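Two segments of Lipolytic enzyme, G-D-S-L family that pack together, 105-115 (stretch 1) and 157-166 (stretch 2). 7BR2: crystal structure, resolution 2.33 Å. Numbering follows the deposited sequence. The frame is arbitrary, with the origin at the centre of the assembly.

Stretch 1 105-115: FGEQKYQESIK
Stretch 2 157-166: ETIKRIIEYQ

Both stretches are helical throughout, each part of a longer helix. They run in the same general direction, with a signed crossing angle of -29° and axes 9.8 Å apart at closest approach. The backbones come closest at G106 and T158, whose CA atoms lie 6.0 Å apart. G106 has no side chain, so T158 (chi1 m) settles against its backbone: G106 CA to T158 OG1 is 3.8 Å. An ideal CB on G106 would sit 3.2 Å from that OG1, a tight fit.

Y110 is the main knob. With chi1 t and chi2 81°, its side chain fills a hollow formed by T158, R161, I162 and Y165. The R161 guanidinium lies flat on one face of the ring, centres 4.0 Å apart and planes at 18°. I162 CG1 is 4.0 Å from Y110 CD1, and Y165 CD2 is 3.4 Å from Y110 OH.

R161 (m, t, p, chi4 -167°) also bridges to E107 (t, p, chi3 21°). R161 NH1 donates to E107 OE1 at 2.9 Å; R161 NH2 adds a weak bond to E107 OE1 at 3.4 Å. Q111 NE2 donates to E107 OE2 at 2.9 Å.

Further along, I114 (p, t) places CG2 over one face of Y165 (chi1 t, chi2 -81°), 3.6 Å from Y165 CG. S113 OG meets I162 CD1 at 3.5 Å; I162 is m, t.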

# COMPACT_ATOMS: atom_id res chain seq x y z
N PHE A 105 14.50 -6.62 -29.50
CA PHE A 105 14.85 -6.49 -28.08
C PHE A 105 13.65 -6.77 -27.19
O PHE A 105 13.75 -7.53 -26.22
CB PHE A 105 15.38 -5.09 -27.82
CG PHE A 105 15.70 -4.81 -26.37
CD1 PHE A 105 16.88 -5.27 -25.80
CD2 PHE A 105 14.82 -4.09 -25.58
CE1 PHE A 105 17.17 -5.00 -24.47
CE2 PHE A 105 15.11 -3.83 -24.25
CZ PHE A 105 16.28 -4.28 -23.69
N GLY A 106 12.52 -6.11 -27.48
CA GLY A 106 11.31 -6.35 -26.73
C GLY A 106 10.92 -7.81 -26.71
O GLY A 106 10.52 -8.35 -25.68
N GLU A 107 11.04 -8.48 -27.87
CA GLU A 107 10.65 -9.89 -27.94
C GLU A 107 11.60 -10.76 -27.13
O GLU A 107 11.16 -11.66 -26.40
CB GLU A 107 10.57 -10.35 -29.39
CG GLU A 107 10.36 -11.85 -29.57
CD GLU A 107 8.95 -12.26 -29.24
OE1 GLU A 107 8.06 -11.40 -29.27
OE2 GLU A 107 8.72 -13.46 -28.97
N GLN A 108 12.90 -10.48 -27.22
CA GLN A 108 13.87 -11.26 -26.46
C GLN A 108 13.67 -11.07 -24.96
O GLN A 108 13.73 -12.04 -24.19
CB GLN A 108 15.29 -10.83 -26.87
CG GLN A 108 15.60 -11.18 -28.31
CD GLN A 108 16.93 -10.64 -28.81
OE1 GLN A 108 17.46 -9.65 -28.29
NE2 GLN A 108 17.46 -11.27 -29.86
N LYS A 109 13.38 -9.85 -24.53
CA LYS A 109 13.16 -9.59 -23.12
C LYS A 109 11.88 -10.27 -22.63
O LYS A 109 11.86 -10.86 -21.54
CB LYS A 109 13.11 -8.09 -22.85
CG LYS A 109 14.47 -7.41 -22.91
CD LYS A 109 15.53 -8.28 -22.25
CE LYS A 109 16.65 -7.46 -21.66
NZ LYS A 109 17.85 -8.27 -21.29
N TYR A 110 10.81 -10.21 -23.43
CA TYR A 110 9.59 -10.92 -23.06
C TYR A 110 9.85 -12.41 -22.91
O TYR A 110 9.37 -13.04 -21.96
CB TYR A 110 8.49 -10.65 -24.09
CG TYR A 110 7.32 -11.59 -23.94
CD1 TYR A 110 6.34 -11.37 -22.99
CD2 TYR A 110 7.21 -12.71 -24.74
CE1 TYR A 110 5.29 -12.25 -22.85
CE2 TYR A 110 6.16 -13.59 -24.61
CZ TYR A 110 5.20 -13.36 -23.66
OH TYR A 110 4.16 -14.25 -23.54
N GLN A 111 10.59 -13.00 -23.85
CA GLN A 111 10.82 -14.44 -23.80
C GLN A 111 11.65 -14.82 -22.58
O GLN A 111 11.31 -15.77 -21.86
CB GLN A 111 11.50 -14.92 -25.09
CG GLN A 111 10.59 -14.83 -26.31
CD GLN A 111 9.37 -15.72 -26.19
OE1 GLN A 111 9.40 -16.75 -25.52
NE2 GLN A 111 8.28 -15.30 -26.81
N GLU A 112 12.72 -14.07 -22.32
CA GLU A 112 13.54 -14.33 -21.14
C GLU A 112 12.72 -14.21 -19.87
O GLU A 112 12.81 -15.06 -18.96
CB GLU A 112 14.72 -13.36 -21.12
CG GLU A 112 15.75 -13.62 -20.05
CD GLU A 112 16.73 -12.47 -19.88
OE1 GLU A 112 17.55 -12.54 -18.95
OE2 GLU A 112 16.69 -11.51 -20.70
N SER A 113 11.86 -13.20 -19.80
CA SER A 113 11.08 -12.98 -18.59
C SER A 113 10.14 -14.15 -18.33
O SER A 113 10.15 -14.71 -17.23
CB SER A 113 10.30 -11.68 -18.70
OG SER A 113 9.70 -11.39 -17.46
N ILE A 114 9.37 -14.57 -19.33
CA ILE A 114 8.42 -15.65 -19.06
C ILE A 114 9.15 -16.97 -18.84
O ILE A 114 8.67 -17.85 -18.10
CB ILE A 114 7.34 -15.75 -20.15
CG1 ILE A 114 7.96 -16.13 -21.50
CG2 ILE A 114 6.47 -14.48 -20.21
CD1 ILE A 114 6.94 -16.31 -22.60
N LYS A 115 10.34 -17.14 -19.42
CA LYS A 115 11.12 -18.33 -19.12
C LYS A 115 11.43 -18.39 -17.62
O LYS A 115 11.26 -19.43 -16.98
CB LYS A 115 12.40 -18.34 -19.97
CG LYS A 115 13.27 -19.60 -19.81
CD LYS A 115 14.68 -19.40 -20.34
CE LYS A 115 15.62 -20.50 -19.87
NZ LYS A 115 15.83 -21.52 -20.92
N GLU A 157 4.55 -1.74 -23.36
CA GLU A 157 3.88 -2.80 -24.12
C GLU A 157 4.49 -4.16 -23.83
O GLU A 157 3.77 -5.16 -23.70
CB GLU A 157 3.92 -2.48 -25.61
CG GLU A 157 3.40 -1.08 -25.96
CD GLU A 157 2.04 -0.75 -25.35
OE1 GLU A 157 1.13 -1.61 -25.39
OE2 GLU A 157 1.88 0.37 -24.82
N THR A 158 5.82 -4.23 -23.71
CA THR A 158 6.45 -5.47 -23.25
C THR A 158 6.01 -5.80 -21.82
O THR A 158 5.72 -6.96 -21.50
CB THR A 158 7.97 -5.33 -23.33
OG1 THR A 158 8.35 -5.10 -24.69
CG2 THR A 158 8.68 -6.59 -22.83
N ILE A 159 5.91 -4.77 -20.97
CA ILE A 159 5.40 -4.99 -19.62
C ILE A 159 4.00 -5.60 -19.67
O ILE A 159 3.71 -6.61 -19.01
CB ILE A 159 5.42 -3.69 -18.81
CG1 ILE A 159 6.86 -3.26 -18.51
CG2 ILE A 159 4.65 -3.84 -17.52
CD1 ILE A 159 6.96 -1.92 -17.85
N LYS A 160 3.11 -5.02 -20.48
CA LYS A 160 1.75 -5.52 -20.59
C LYS A 160 1.71 -6.95 -21.13
O LYS A 160 0.84 -7.74 -20.74
CB LYS A 160 0.90 -4.59 -21.47
CG LYS A 160 0.41 -3.35 -20.75
CD LYS A 160 0.03 -2.23 -21.70
CE LYS A 160 -1.20 -2.59 -22.52
NZ LYS A 160 -1.72 -1.41 -23.28
N ARG A 161 2.62 -7.30 -22.04
CA ARG A 161 2.71 -8.69 -22.50
C ARG A 161 3.04 -9.63 -21.35
O ARG A 161 2.45 -10.71 -21.23
CB ARG A 161 3.75 -8.82 -23.60
CG ARG A 161 3.31 -8.33 -24.96
CD ARG A 161 4.38 -8.63 -25.99
NE ARG A 161 4.35 -10.02 -26.44
CZ ARG A 161 5.32 -10.59 -27.15
NH1 ARG A 161 6.40 -9.89 -27.48
NH2 ARG A 161 5.21 -11.86 -27.54
N ILE A 162 4.02 -9.25 -20.52
CA ILE A 162 4.34 -10.07 -19.36
C ILE A 162 3.12 -10.20 -18.44
O ILE A 162 2.80 -11.28 -17.94
CB ILE A 162 5.57 -9.48 -18.61
CG1 ILE A 162 6.79 -9.47 -19.53
CG2 ILE A 162 5.87 -10.30 -17.36
CD1 ILE A 162 7.99 -8.73 -18.97
N ILE A 163 2.40 -9.10 -18.25
CA ILE A 163 1.23 -9.14 -17.38
C ILE A 163 0.14 -10.05 -17.96
O ILE A 163 -0.54 -10.76 -17.21
CB ILE A 163 0.71 -7.72 -17.13
CG1 ILE A 163 1.77 -6.93 -16.36
CG2 ILE A 163 -0.60 -7.77 -16.36
CD1 ILE A 163 1.43 -5.50 -16.08
N GLU A 164 -0.01 -10.07 -19.28
CA GLU A 164 -0.97 -11.00 -19.89
C GLU A 164 -0.54 -12.44 -19.70
O GLU A 164 -1.38 -13.33 -19.48
CB GLU A 164 -1.17 -10.67 -21.38
CG GLU A 164 -2.44 -9.90 -21.70
CD GLU A 164 -3.70 -10.48 -21.02
OE1 GLU A 164 -4.09 -11.63 -21.36
OE2 GLU A 164 -4.31 -9.80 -20.17
N TYR A 165 0.76 -12.71 -19.80
CA TYR A 165 1.22 -14.06 -19.49
C TYR A 165 0.89 -14.43 -18.04
O TYR A 165 0.47 -15.56 -17.75
CB TYR A 165 2.71 -14.21 -19.75
CG TYR A 165 3.13 -15.65 -19.79
CD1 TYR A 165 3.36 -16.36 -18.61
CD2 TYR A 165 3.26 -16.32 -20.99
CE1 TYR A 165 3.72 -17.69 -18.63
CE2 TYR A 165 3.62 -17.66 -21.02
CZ TYR A 165 3.85 -18.34 -19.84
OH TYR A 165 4.21 -19.66 -19.87
N GLN A 166 1.06 -13.47 -17.12
CA GLN A 166 0.65 -13.70 -15.73
C GLN A 166 -0.84 -14.02 -15.64
O GLN A 166 -1.23 -14.98 -14.96
CB GLN A 166 0.95 -12.47 -14.89
CG GLN A 166 2.36 -12.34 -14.41
CD GLN A 166 2.52 -11.13 -13.53
OE1 GLN A 166 2.59 -10.00 -14.01
NE2 GLN A 166 2.55 -11.35 -12.22